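Local coordinates for cellulose 1,4-beta-cellobiosidase (PDB 4JJJ), which probably hydrolyses the beta-1,4 linkages of cellulose to release cellobiose, here represented by the family 48 glycoside hydrolase domain of a longer cellulase, at residues P110-Y115 and Y175-R180; M259-R264 and L341-P346; W365-E370 and E438-K443; A504-L509 and G527-L532. The protein carries 1 engineered substitution. All coordinates share one frame; numbering follows the deposited sequence.

Contact 1 (P110-Y115 and Y175-R180); sequences PNADGY and YQRGAR. With CA (calcium ion), chain E; BGC (beta-D-glucopyranose), chain D; BGC (beta-D-glucopyranose), chain B; BGC (beta-D-glucopyranose), chain C.
Tyr115 lays its ring against the backbone of Arg177, a CH-pi contact in which Arg177 CA sits over the ring face, 3.6 Å from its centroid and 19° off the normal. The arginine chain follows the ring round: CB is 3.5 Å from Tyr115 CD1, CG lies nearest the ring's CG, and CD nearest the tyrosine's CB. The tyrosine hydroxyl is hydrogen-bonded to Gln109 N. An alanine in place of Tyr115 would probably open a gap over the Arg177 backbone and leave Gln109 N without this partner.

The second flat contact is a stack. With Asn111 CG anti to its backbone N (chi1 -152°), the amide lies over the Arg180 guanidinium with planes 20° apart, ND2 3.3 Å above the plane and over its centre, while ND2 is also hydrogen-bonded to Ser559 O. The guanidinium of Arg177 is held by Glu181, through a salt bridge at NE, and by the carbonyls of Tyr563 and Glu185.

No direct hydrogen bond crosses between the segments; water does that work. One water donates to Tyr115 O and accepts from Arg177 NH1. Asn111 OD1, which also takes the N-H of Ala112 at 2.9 Å, accepts from a calcium-bound water, and Arg180 O binds that calcium directly at 2.4 Å, alongside Glu185, Asp408 and Glu560.

Gln176 turns to the glycan, NE2 donating to a glucose O6 at 2.9 Å. The contact thus joins the loop between helix 71-83 and strand 117-118 to the sugar-binding loop that runs from strand 170-173 to strand 189-190.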
# COMPACT_ATOMS: atom_id res chain seq x y z
N PRO A 110 -15.79 -4.08 15.78
CA PRO A 110 -16.23 -4.88 14.60
C PRO A 110 -16.92 -4.12 13.45
O PRO A 110 -16.89 -4.60 12.28
CB PRO A 110 -17.19 -5.87 15.21
CG PRO A 110 -17.25 -5.69 16.67
CD PRO A 110 -16.38 -4.53 17.05
N ASN A 111 -17.49 -2.95 13.75
CA ASN A 111 -18.06 -2.10 12.73
C ASN A 111 -17.86 -0.65 13.14
O ASN A 111 -17.40 -0.32 14.24
CB ASN A 111 -19.53 -2.46 12.48
CG ASN A 111 -20.02 -2.17 11.09
OD1 ASN A 111 -19.31 -1.52 10.28
ND2 ASN A 111 -21.21 -2.67 10.72
N ALA A 112 -18.08 0.25 12.18
CA ALA A 112 -17.84 1.69 12.32
C ALA A 112 -18.63 2.34 13.48
O ALA A 112 -18.13 3.29 14.12
CB ALA A 112 -18.20 2.38 10.99
N ASP A 113 -19.78 1.74 13.76
CA ASP A 113 -20.60 2.17 14.91
C ASP A 113 -19.99 1.92 16.26
O ASP A 113 -20.48 2.44 17.30
CB ASP A 113 -22.02 1.59 14.85
CG ASP A 113 -22.07 0.11 14.91
OD1 ASP A 113 -21.08 -0.59 14.73
OD2 ASP A 113 -23.17 -0.38 15.21
N GLY A 114 -18.88 1.18 16.33
CA GLY A 114 -18.13 1.08 17.58
C GLY A 114 -17.21 2.21 17.97
O GLY A 114 -16.56 2.23 19.04
N TYR A 115 -17.11 3.22 17.08
CA TYR A 115 -16.20 4.30 17.22
C TYR A 115 -17.00 5.53 17.60
O TYR A 115 -18.10 5.76 17.03
CB TYR A 115 -15.43 4.50 15.85
CG TYR A 115 -14.47 3.35 15.63
CD1 TYR A 115 -14.89 2.19 15.01
CD2 TYR A 115 -13.18 3.46 16.08
CE1 TYR A 115 -13.99 1.16 14.88
CE2 TYR A 115 -12.29 2.44 15.95
CZ TYR A 115 -12.72 1.30 15.32
OH TYR A 115 -11.82 0.18 15.13
N TYR A 175 -9.15 6.00 6.43
CA TYR A 175 -9.44 4.83 7.26
C TYR A 175 -9.05 5.01 8.69
O TYR A 175 -7.90 5.32 9.01
CB TYR A 175 -8.71 3.60 6.64
CG TYR A 175 -9.03 3.40 5.21
CD1 TYR A 175 -10.19 2.84 4.83
CD2 TYR A 175 -8.12 3.79 4.26
CE1 TYR A 175 -10.56 2.76 3.48
CE2 TYR A 175 -8.42 3.72 2.90
CZ TYR A 175 -9.61 3.16 2.51
OH TYR A 175 -10.02 2.98 1.20
N GLN A 176 -10.05 4.73 9.55
CA GLN A 176 -9.91 4.82 10.99
C GLN A 176 -10.77 3.82 11.78
O GLN A 176 -10.48 3.59 12.99
CB GLN A 176 -10.24 6.20 11.62
CG GLN A 176 -9.43 7.36 11.21
CD GLN A 176 -8.12 7.42 11.95
OE1 GLN A 176 -8.02 7.92 13.13
NE2 GLN A 176 -7.09 6.91 11.33
N ARG A 177 -11.73 3.21 11.17
CA ARG A 177 -12.84 2.55 11.95
C ARG A 177 -12.98 1.09 11.66
O ARG A 177 -14.06 0.49 11.62
CB ARG A 177 -14.18 3.34 11.79
CG ARG A 177 -14.01 4.76 12.38
CD ARG A 177 -15.27 5.60 12.35
NE ARG A 177 -15.72 5.89 11.04
CZ ARG A 177 -16.81 6.57 10.71
NH1 ARG A 177 -17.56 7.03 11.68
NH2 ARG A 177 -17.10 6.84 9.44
N GLY A 178 -11.83 0.47 11.49
CA GLY A 178 -11.80 -0.99 11.53
C GLY A 178 -12.10 -1.70 10.21
O GLY A 178 -12.15 -1.10 9.09
N ALA A 179 -12.20 -3.00 10.29
CA ALA A 179 -12.30 -3.83 9.15
C ALA A 179 -13.43 -3.66 8.23
O ALA A 179 -13.38 -4.04 7.05
CB ALA A 179 -12.23 -5.31 9.58
N ARG A 180 -14.55 -3.11 8.74
CA ARG A 180 -15.76 -3.03 7.96
C ARG A 180 -15.92 -1.66 7.40
O ARG A 180 -16.91 -1.39 6.78
CB ARG A 180 -16.97 -3.45 8.85
CG ARG A 180 -17.03 -4.97 8.99
CD ARG A 180 -18.36 -5.42 9.60
NE ARG A 180 -19.49 -5.14 8.77
CZ ARG A 180 -20.75 -5.52 9.07
NH1 ARG A 180 -20.99 -6.21 10.20
NH2 ARG A 180 -21.75 -5.20 8.26
CA CA E . -18.91 -1.55 5.53
C2 BGC D . -4.70 4.27 8.10
C3 BGC D . -4.43 4.11 9.55
C4 BGC D . -5.24 2.96 10.18
C5 BGC D . -5.01 1.73 9.27
C6 BGC D . -5.75 0.54 9.87
C1 BGC D . -4.49 2.95 7.39
O2 BGC D . -3.89 5.29 7.55
O3 BGC D . -4.68 5.33 10.13
O4 BGC D . -4.70 2.59 11.48
O5 BGC D . -5.36 1.96 7.90
O6 BGC D . -7.15 0.72 9.56
C2 BGC B . -4.85 2.46 13.82
C3 BGC B . -5.18 3.22 15.09
C4 BGC B . -4.55 4.60 15.12
C5 BGC B . -4.79 5.35 13.84
C6 BGC B . -4.07 6.64 13.68
C1 BGC B . -5.17 3.35 12.60
O2 BGC B . -5.51 1.20 13.73
O3 BGC B . -4.75 2.45 16.24
O4 BGC B . -5.21 5.30 16.22
O5 BGC B . -4.41 4.54 12.68
O6 BGC B . -4.44 7.32 12.50
C2 BGC C . -4.64 0.97 2.95
C3 BGC C . -5.24 1.68 4.16
C4 BGC C . -4.13 2.09 5.08
C5 BGC C . -3.06 2.93 4.44
C6 BGC C . -1.92 3.31 5.37
C1 BGC C . -3.51 1.82 2.43
O1 BGC C . -2.87 1.14 1.34
O2 BGC C . -5.60 0.69 1.91
O3 BGC C . -6.09 0.71 4.82
O4 BGC C . -4.83 3.00 6.00
O5 BGC C . -2.51 2.15 3.36
O6 BGC C . -1.35 2.10 5.93
O HOH W 1 -19.94 -1.14 7.60
O HOH W 2 -17.47 7.16 14.51
O HOH W 3 -19.02 -3.99 6.09

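Contact 2 (M259-R264 and L341-P346); sequences MGDYLR and LQPDSP. With NA (sodium ion), chain I.
Asp261, near the C-terminal end of helix 250-263, receives Ser345, whose hydroxyl oxygen caps the start of helix 348-365, taking a weak bond from Gly348 N. This ties a helix end to a helix start in the (alpha/alpha)6 fold of the family 48 enzymes.

Hydrogen bonds carry the contact. Ser345 OG donates to Asp261 OD1 at 2.8 Å, on the syn lone pair. A weak bond of 3.3 Å runs from Ser345 N to Asp261 OD2. The carboxylate therefore faces both the side chain and the backbone of one serine. The chi1 of 68° puts OG between the serine N and carbonyl carbon, from where it serves the aspartate and the capped N-H together. Asp261 OD2 also bonds Tyr138 OH, on helix 131-138.

Charge adds to this from within the helix end. Arg264 NH2 makes a 2.9 Å salt bridge to Asp261 OD1, and NE bonds Asp261 O at 3.1 Å, lying in the carbonyl plane on a lone pair; one arginine holds the aspartate by its backbone carbonyl and by its carboxylate. The same guanidinium pairs with Asp351 and Glu133, so its charge is shared among three acids.

The rest is van der Waals contact: Pro343 CB lies 3.5 Å from Asp261 OD2 and 3.9 Å from Asp261 CB. The neighbouring Asp344 turns to a sodium ion that Asp254 also binds.

Ser345 OG stands over one face of the Arg264 guanidinium, 3.4 Å from NH2, at an angle too poor for a hydrogen bond.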
# COMPACT_ATOMS: atom_id res chain seq x y z
N MET A 259 15.25 4.61 4.96
CA MET A 259 13.89 4.25 4.86
C MET A 259 13.60 2.80 5.31
O MET A 259 12.65 2.54 6.05
CB MET A 259 13.39 4.51 3.44
CG MET A 259 11.92 4.19 3.25
SD MET A 259 11.25 4.76 1.69
CE MET A 259 11.08 6.48 2.03
N GLY A 260 14.45 1.93 4.85
CA GLY A 260 14.36 0.50 5.18
C GLY A 260 14.56 0.26 6.67
O GLY A 260 13.99 -0.66 7.26
N ASP A 261 15.45 1.04 7.28
CA ASP A 261 15.70 0.95 8.76
C ASP A 261 14.45 1.27 9.51
O ASP A 261 14.06 0.54 10.43
CB ASP A 261 16.88 1.86 9.10
CG ASP A 261 17.75 1.33 10.17
OD1 ASP A 261 17.41 0.27 10.77
OD2 ASP A 261 18.87 1.88 10.26
N TYR A 262 13.77 2.39 9.19
CA TYR A 262 12.51 2.76 9.84
C TYR A 262 11.37 1.83 9.52
O TYR A 262 10.46 1.65 10.31
CB TYR A 262 12.12 4.18 9.47
CG TYR A 262 13.03 5.20 10.23
CD1 TYR A 262 12.65 5.69 11.47
CD2 TYR A 262 14.17 5.70 9.66
CE1 TYR A 262 13.47 6.54 12.14
CE2 TYR A 262 15.04 6.54 10.36
CZ TYR A 262 14.63 6.99 11.60
OH TYR A 262 15.47 7.88 12.32
N LEU A 263 11.43 1.23 8.34
CA LEU A 263 10.36 0.29 7.87
C LEU A 263 10.28 -0.92 8.76
O LEU A 263 9.27 -1.66 8.78
CB LEU A 263 10.64 -0.13 6.44
CG LEU A 263 9.61 -0.99 5.70
CD1 LEU A 263 8.28 -0.32 5.82
CD2 LEU A 263 10.10 -1.14 4.22
N ARG A 264 11.36 -1.16 9.52
CA ARG A 264 11.20 -2.22 10.54
C ARG A 264 10.03 -2.06 11.50
O ARG A 264 9.59 -3.02 12.06
CB ARG A 264 12.50 -2.43 11.37
CG ARG A 264 13.73 -2.81 10.51
CD ARG A 264 14.99 -3.05 11.31
NE ARG A 264 15.41 -1.82 11.91
CZ ARG A 264 16.17 -1.69 13.03
NH1 ARG A 264 16.45 -2.72 13.80
NH2 ARG A 264 16.54 -0.48 13.38
N LEU A 341 22.77 -1.05 0.47
CA LEU A 341 21.45 -0.89 0.96
C LEU A 341 21.31 -1.36 2.38
O LEU A 341 20.30 -1.06 2.97
CB LEU A 341 20.45 -1.62 0.03
CG LEU A 341 20.09 -0.74 -1.16
CD1 LEU A 341 19.23 -1.60 -2.05
CD2 LEU A 341 19.30 0.51 -0.84
N GLN A 342 22.30 -2.04 2.96
CA GLN A 342 22.24 -2.46 4.37
C GLN A 342 22.09 -1.26 5.32
O GLN A 342 22.88 -0.31 5.28
CB GLN A 342 23.48 -3.27 4.73
CG GLN A 342 23.49 -4.67 4.16
CD GLN A 342 24.81 -5.41 4.38
OE1 GLN A 342 25.89 -4.79 4.42
NE2 GLN A 342 24.75 -6.68 4.53
N PRO A 343 21.12 -1.31 6.22
CA PRO A 343 20.91 -0.23 7.15
C PRO A 343 22.09 -0.08 8.09
O PRO A 343 22.80 -1.05 8.46
CB PRO A 343 19.70 -0.65 7.96
CG PRO A 343 18.95 -1.52 7.02
CD PRO A 343 19.96 -2.16 6.13
N ASP A 344 22.28 1.16 8.49
CA ASP A 344 23.34 1.54 9.40
C ASP A 344 23.11 1.22 10.85
O ASP A 344 24.06 1.24 11.66
CB ASP A 344 23.57 3.05 9.25
CG ASP A 344 24.23 3.48 7.95
OD1 ASP A 344 24.76 2.62 7.20
OD2 ASP A 344 24.20 4.74 7.73
N SER A 345 21.89 0.97 11.25
CA SER A 345 21.63 0.67 12.67
C SER A 345 22.32 -0.67 13.07
O SER A 345 22.46 -1.59 12.26
CB SER A 345 20.13 0.61 12.87
OG SER A 345 19.69 -0.51 12.18
N PRO A 346 22.69 -0.79 14.31
CA PRO A 346 23.43 -2.02 14.66
C PRO A 346 22.64 -3.34 14.46
O PRO A 346 23.31 -4.33 14.21
CB PRO A 346 23.72 -1.78 16.15
CG PRO A 346 24.00 -0.25 16.14
CD PRO A 346 22.77 0.23 15.37
NA NA I . 23.61 6.41 6.34
O HOH W 4 25.38 5.41 5.61
O HOH W 5 24.43 8.23 5.87
O HOH W 6 21.47 5.88 5.64
O HOH W 7 21.10 7.36 5.72

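Contact 3 (W365-E370 and E438-K443); sequences WLQSAE and EAILDK. With CA (calcium ion), chain G.
In the (alpha/alpha)6 fold, the loop leaving helix 348-365 is fastened here to helix 435-450, through Gln367 and Lys443. Gln367 stretches out with CG anti to its backbone N (chi1 -174°), and its NE2 donates to Ile440 O at 3.1 Å. The bond is almost straight, 176°, and the acceptor lies in the amide plane. NE2 also bonds Gly371 O, while OE1 accepts from Gln364 NE2, so both ends of the amide are fixed and its flip is settled.

Lys443 comes back the other way, its extended chain passing aslant over the Gln367 amide, with CB 3.6 Å from Gln367 NE2 and CD 3.8 Å from Gln367 CD. Its ammonium ends by the loop backbone, where NZ gives a weak bond of 3.2 Å to Ser368 O and bonds Tyr482 OH. A water accepts from NZ and donates to Ala369 O at 2.8 Å. An alanine at Gln367 would probably leave Ile440 O without its side-chain donor and the aliphatic part of Lys443 less firmly packed.

On the same helix, one turn apart, Glu438 and Asp442 bind a calcium ion.

The chemistry is that of side chains reading backbone: an amide N-H meets a helix carbonyl, and a lysine reaches one loop carbonyl weakly and another through water. The loop is thereby held mainly by polar groups, with the lysine's methylenes packed against the amide.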
# COMPACT_ATOMS: atom_id res chain seq x y z
N TRP A 365 3.77 -20.96 2.93
CA TRP A 365 2.71 -21.43 3.82
C TRP A 365 1.36 -21.05 3.24
O TRP A 365 0.38 -21.83 3.33
CB TRP A 365 2.88 -20.83 5.18
CG TRP A 365 1.72 -21.04 6.12
CD1 TRP A 365 1.22 -22.22 6.57
CD2 TRP A 365 0.91 -20.01 6.72
NE1 TRP A 365 0.15 -22.00 7.39
CE2 TRP A 365 -0.04 -20.65 7.55
CE3 TRP A 365 0.94 -18.62 6.67
CZ2 TRP A 365 -1.00 -19.95 8.25
CZ3 TRP A 365 -0.05 -17.91 7.35
CH2 TRP A 365 -0.97 -18.55 8.16
N LEU A 366 1.27 -19.89 2.56
CA LEU A 366 -0.02 -19.41 2.05
C LEU A 366 -0.35 -19.96 0.68
O LEU A 366 -1.39 -19.56 0.08
CB LEU A 366 -0.01 -17.87 1.95
CG LEU A 366 -0.00 -17.19 3.33
CD1 LEU A 366 0.39 -15.73 3.28
CD2 LEU A 366 -1.36 -17.31 3.99
N GLN A 367 0.52 -20.76 0.06
CA GLN A 367 0.26 -21.20 -1.27
C GLN A 367 -0.82 -22.30 -1.34
O GLN A 367 -0.67 -23.40 -0.81
CB GLN A 367 1.56 -21.67 -2.00
CG GLN A 367 1.33 -21.98 -3.46
CD GLN A 367 2.61 -21.95 -4.26
OE1 GLN A 367 3.63 -22.51 -3.83
NE2 GLN A 367 2.57 -21.26 -5.35
N SER A 368 -1.90 -21.96 -1.97
CA SER A 368 -3.11 -22.81 -2.11
C SER A 368 -2.80 -24.05 -2.93
O SER A 368 -1.82 -24.14 -3.72
CB SER A 368 -4.25 -22.02 -2.74
OG SER A 368 -3.90 -21.66 -4.10
N ALA A 369 -3.76 -24.98 -2.87
CA ALA A 369 -3.75 -26.19 -3.72
C ALA A 369 -3.58 -25.79 -5.18
O ALA A 369 -2.85 -26.44 -5.97
CB ALA A 369 -5.02 -26.96 -3.55
N GLU A 370 -4.31 -24.78 -5.66
CA GLU A 370 -4.32 -24.39 -7.05
C GLU A 370 -3.07 -23.61 -7.42
O GLU A 370 -2.65 -23.64 -8.58
CB GLU A 370 -5.59 -23.58 -7.35
CG GLU A 370 -6.81 -24.42 -7.57
CD GLU A 370 -7.49 -24.80 -6.28
OE1 GLU A 370 -7.28 -24.11 -5.25
OE2 GLU A 370 -8.19 -25.89 -6.27
N GLU A 438 11.89 -20.14 -6.40
CA GLU A 438 11.63 -21.02 -7.55
C GLU A 438 10.46 -21.99 -7.26
O GLU A 438 9.56 -22.13 -8.12
CB GLU A 438 12.88 -21.83 -7.84
CG GLU A 438 12.76 -22.68 -9.07
CD GLU A 438 14.00 -23.49 -9.36
OE1 GLU A 438 14.88 -23.63 -8.59
OE2 GLU A 438 14.06 -23.99 -10.46
N ALA A 439 10.43 -22.54 -6.05
CA ALA A 439 9.35 -23.49 -5.73
C ALA A 439 8.02 -22.82 -5.74
O ALA A 439 7.05 -23.41 -6.24
CB ALA A 439 9.59 -24.17 -4.42
N ILE A 440 7.93 -21.61 -5.16
CA ILE A 440 6.65 -20.87 -5.24
C ILE A 440 6.23 -20.59 -6.67
O ILE A 440 5.05 -20.84 -7.11
CB ILE A 440 6.78 -19.55 -4.41
CG1 ILE A 440 6.98 -19.82 -2.95
CG2 ILE A 440 5.49 -18.73 -4.58
CD1 ILE A 440 7.42 -18.63 -2.14
N LEU A 441 7.17 -20.06 -7.46
CA LEU A 441 6.91 -19.72 -8.84
C LEU A 441 6.51 -20.91 -9.71
O LEU A 441 5.59 -20.84 -10.54
CB LEU A 441 8.18 -19.10 -9.39
CG LEU A 441 8.46 -17.71 -8.88
CD1 LEU A 441 9.93 -17.34 -9.07
CD2 LEU A 441 7.59 -16.69 -9.61
N ASP A 442 7.16 -22.09 -9.47
CA ASP A 442 6.86 -23.23 -10.31
C ASP A 442 5.41 -23.68 -10.15
O ASP A 442 4.88 -24.30 -11.10
CB ASP A 442 7.85 -24.37 -9.99
CG ASP A 442 9.26 -24.17 -10.61
OD1 ASP A 442 9.53 -23.32 -11.45
OD2 ASP A 442 10.11 -24.98 -10.14
N LYS A 443 4.82 -23.47 -8.97
CA LYS A 443 3.42 -23.78 -8.78
C LYS A 443 2.48 -22.62 -9.14
O LYS A 443 1.38 -22.84 -9.63
CB LYS A 443 3.26 -24.23 -7.35
CG LYS A 443 1.84 -24.69 -7.05
CD LYS A 443 1.64 -25.37 -5.70
CE LYS A 443 0.19 -25.86 -5.53
NZ LYS A 443 -0.02 -26.67 -4.26
CA CA G . 11.98 -25.35 -11.33
O HOH W 8 -1.81 -28.96 -5.41
O HOH W 9 12.01 -23.25 -12.53
O HOH W 10 12.66 -25.18 -13.59
O HOH W 11 12.58 -27.44 -11.73

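Contact 4 (A504-L509 and G527-L532); sequences ALAKTL and GLLDAL. With NA (sodium ion), chain J.
Leu528 points its CD1 methyl into Leu505 across an antiparallel helical hairpin, formed by consecutive helices 499-516 and 519-533 of the (alpha/alpha)6 fold. The local axes approach to 9.4 Å, with 151° between their directions.

The two leucines cross obliquely. Leu528 chi2, 177°, sets CD1 anti to CA and so carries this methyl outward, to 3.7 Å from Leu505 CD2 and 3.8 Å from Leu505 CG. Leu509, one turn on from Leu505, offers CD1 to the same methyl at a looser 4.4 Å.

Beside them Ala506 faces the partner helix directly. Its small CB meets Leu528 CB at 4.1 Å and Leu529 CD2 at 4.0 Å, and the backbones come closest here, with Ala506 and Leu528 CA atoms 6.0 Å apart. Apolar side chains make the interface, with no hydrogen bond across it. Leu529 carries on to Ala629 and His633 of helix 620-637, while Leu505 and Leu509 turn also to helix 435-450.

Thr508 faces helix 416-432 instead, and its OG1 donates back to Ala504 O at 2.9 Å; Thr508 N reaches that same oxygen from the opposite face of the carbonyl plane.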
# COMPACT_ATOMS: atom_id res chain seq x y z
N ALA A 504 2.17 -6.06 -14.50
CA ALA A 504 2.84 -6.77 -13.45
C ALA A 504 2.85 -8.27 -13.76
O ALA A 504 3.82 -8.98 -13.44
CB ALA A 504 2.13 -6.48 -12.11
N LEU A 505 1.79 -8.80 -14.34
CA LEU A 505 1.74 -10.20 -14.72
C LEU A 505 2.81 -10.47 -15.81
O LEU A 505 3.57 -11.43 -15.71
CB LEU A 505 0.34 -10.57 -15.19
CG LEU A 505 0.17 -12.00 -15.70
CD1 LEU A 505 0.60 -12.99 -14.63
CD2 LEU A 505 -1.26 -12.18 -16.17
N ALA A 506 2.89 -9.61 -16.80
CA ALA A 506 3.86 -9.75 -17.86
C ALA A 506 5.27 -9.76 -17.24
O ALA A 506 6.12 -10.62 -17.64
CB ALA A 506 3.78 -8.66 -18.83
N LYS A 507 5.57 -8.85 -16.29
CA LYS A 507 6.90 -8.85 -15.69
C LYS A 507 7.19 -10.11 -14.92
O LYS A 507 8.30 -10.67 -14.97
CB LYS A 507 7.08 -7.62 -14.87
CG LYS A 507 7.31 -6.34 -15.68
CD LYS A 507 7.59 -5.17 -14.82
CE LYS A 507 6.34 -4.62 -14.10
NZ LYS A 507 6.71 -3.82 -12.86
N THR A 508 6.22 -10.52 -14.11
CA THR A 508 6.41 -11.71 -13.33
C THR A 508 6.83 -12.87 -14.21
O THR A 508 7.79 -13.60 -13.90
CB THR A 508 5.05 -12.11 -12.60
OG1 THR A 508 4.73 -11.07 -11.71
CG2 THR A 508 5.20 -13.31 -11.74
N LEU A 509 6.13 -13.01 -15.30
CA LEU A 509 6.39 -14.09 -16.26
C LEU A 509 7.77 -13.95 -16.96
O LEU A 509 8.46 -14.94 -17.14
CB LEU A 509 5.25 -14.15 -17.30
CG LEU A 509 3.87 -14.59 -16.69
CD1 LEU A 509 2.77 -14.48 -17.70
CD2 LEU A 509 3.94 -15.98 -16.14
N GLY A 527 2.63 -12.00 -25.35
CA GLY A 527 1.26 -11.72 -25.76
C GLY A 527 0.61 -10.60 -24.97
O GLY A 527 -0.09 -9.78 -25.50
N LEU A 528 0.92 -10.55 -23.67
CA LEU A 528 0.49 -9.43 -22.82
C LEU A 528 1.11 -8.07 -23.20
O LEU A 528 0.42 -7.04 -23.29
CB LEU A 528 0.74 -9.74 -21.35
CG LEU A 528 -0.07 -10.92 -20.79
CD1 LEU A 528 0.32 -11.19 -19.37
CD2 LEU A 528 -1.59 -10.67 -20.95
N LEU A 529 2.39 -8.04 -23.55
CA LEU A 529 3.01 -6.80 -23.95
C LEU A 529 2.43 -6.33 -25.31
O LEU A 529 2.18 -5.17 -25.50
CB LEU A 529 4.52 -7.01 -24.13
CG LEU A 529 5.35 -7.32 -22.89
CD1 LEU A 529 6.83 -7.50 -23.28
CD2 LEU A 529 5.13 -6.30 -21.83
N ASP A 530 2.14 -7.27 -26.20
CA ASP A 530 1.51 -6.90 -27.46
C ASP A 530 0.16 -6.28 -27.17
O ASP A 530 -0.25 -5.33 -27.84
CB ASP A 530 1.28 -8.12 -28.33
CG ASP A 530 2.52 -8.66 -28.98
OD1 ASP A 530 3.49 -7.94 -29.05
OD2 ASP A 530 2.49 -9.84 -29.44
N ALA A 531 -0.61 -6.93 -26.28
CA ALA A 531 -1.93 -6.46 -25.90
C ALA A 531 -1.90 -5.06 -25.36
O ALA A 531 -2.70 -4.21 -25.72
CB ALA A 531 -2.52 -7.44 -24.90
N LEU A 532 -0.93 -4.75 -24.49
CA LEU A 532 -0.74 -3.40 -23.97
C LEU A 532 -0.51 -2.46 -25.11
O LEU A 532 -1.07 -1.38 -25.15
CB LEU A 532 0.33 -3.33 -22.90
CG LEU A 532 0.01 -4.11 -21.59
CD1 LEU A 532 1.19 -4.26 -20.68
CD2 LEU A 532 -1.09 -3.41 -20.81
NA NA J . 5.34 -9.30 -29.71
O HOH W 12 7.83 -10.16 -29.71
O HOH W 13 5.72 -8.99 -27.36
O HOH W 14 4.88 -11.15 -29.61
O HOH W 15 4.26 -9.70 -31.44

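Overall arrangement
Contact 4 is pure core, helix on helix with apolar side chains meeting and no hydrogen bond across, whereas contact 3 is partly buried and its loop is tied to a helix by polar groups. These two are neighbours, nearest atoms about 5 Å apart, and share surroundings: helix 435-450 supplies one side of contact 3 and packs on Leu505 and Leu509 of contact 4. Helix 348-365 links contacts 2 and 3, starting just after contact 2 and ending in contact 3. Contact 2 is buried yet charged, contact 1 buried, water-bridged and on the substrate side. Contacts 1 and 4 lie on opposite sides of the chain's centre, centres 38 Å apart.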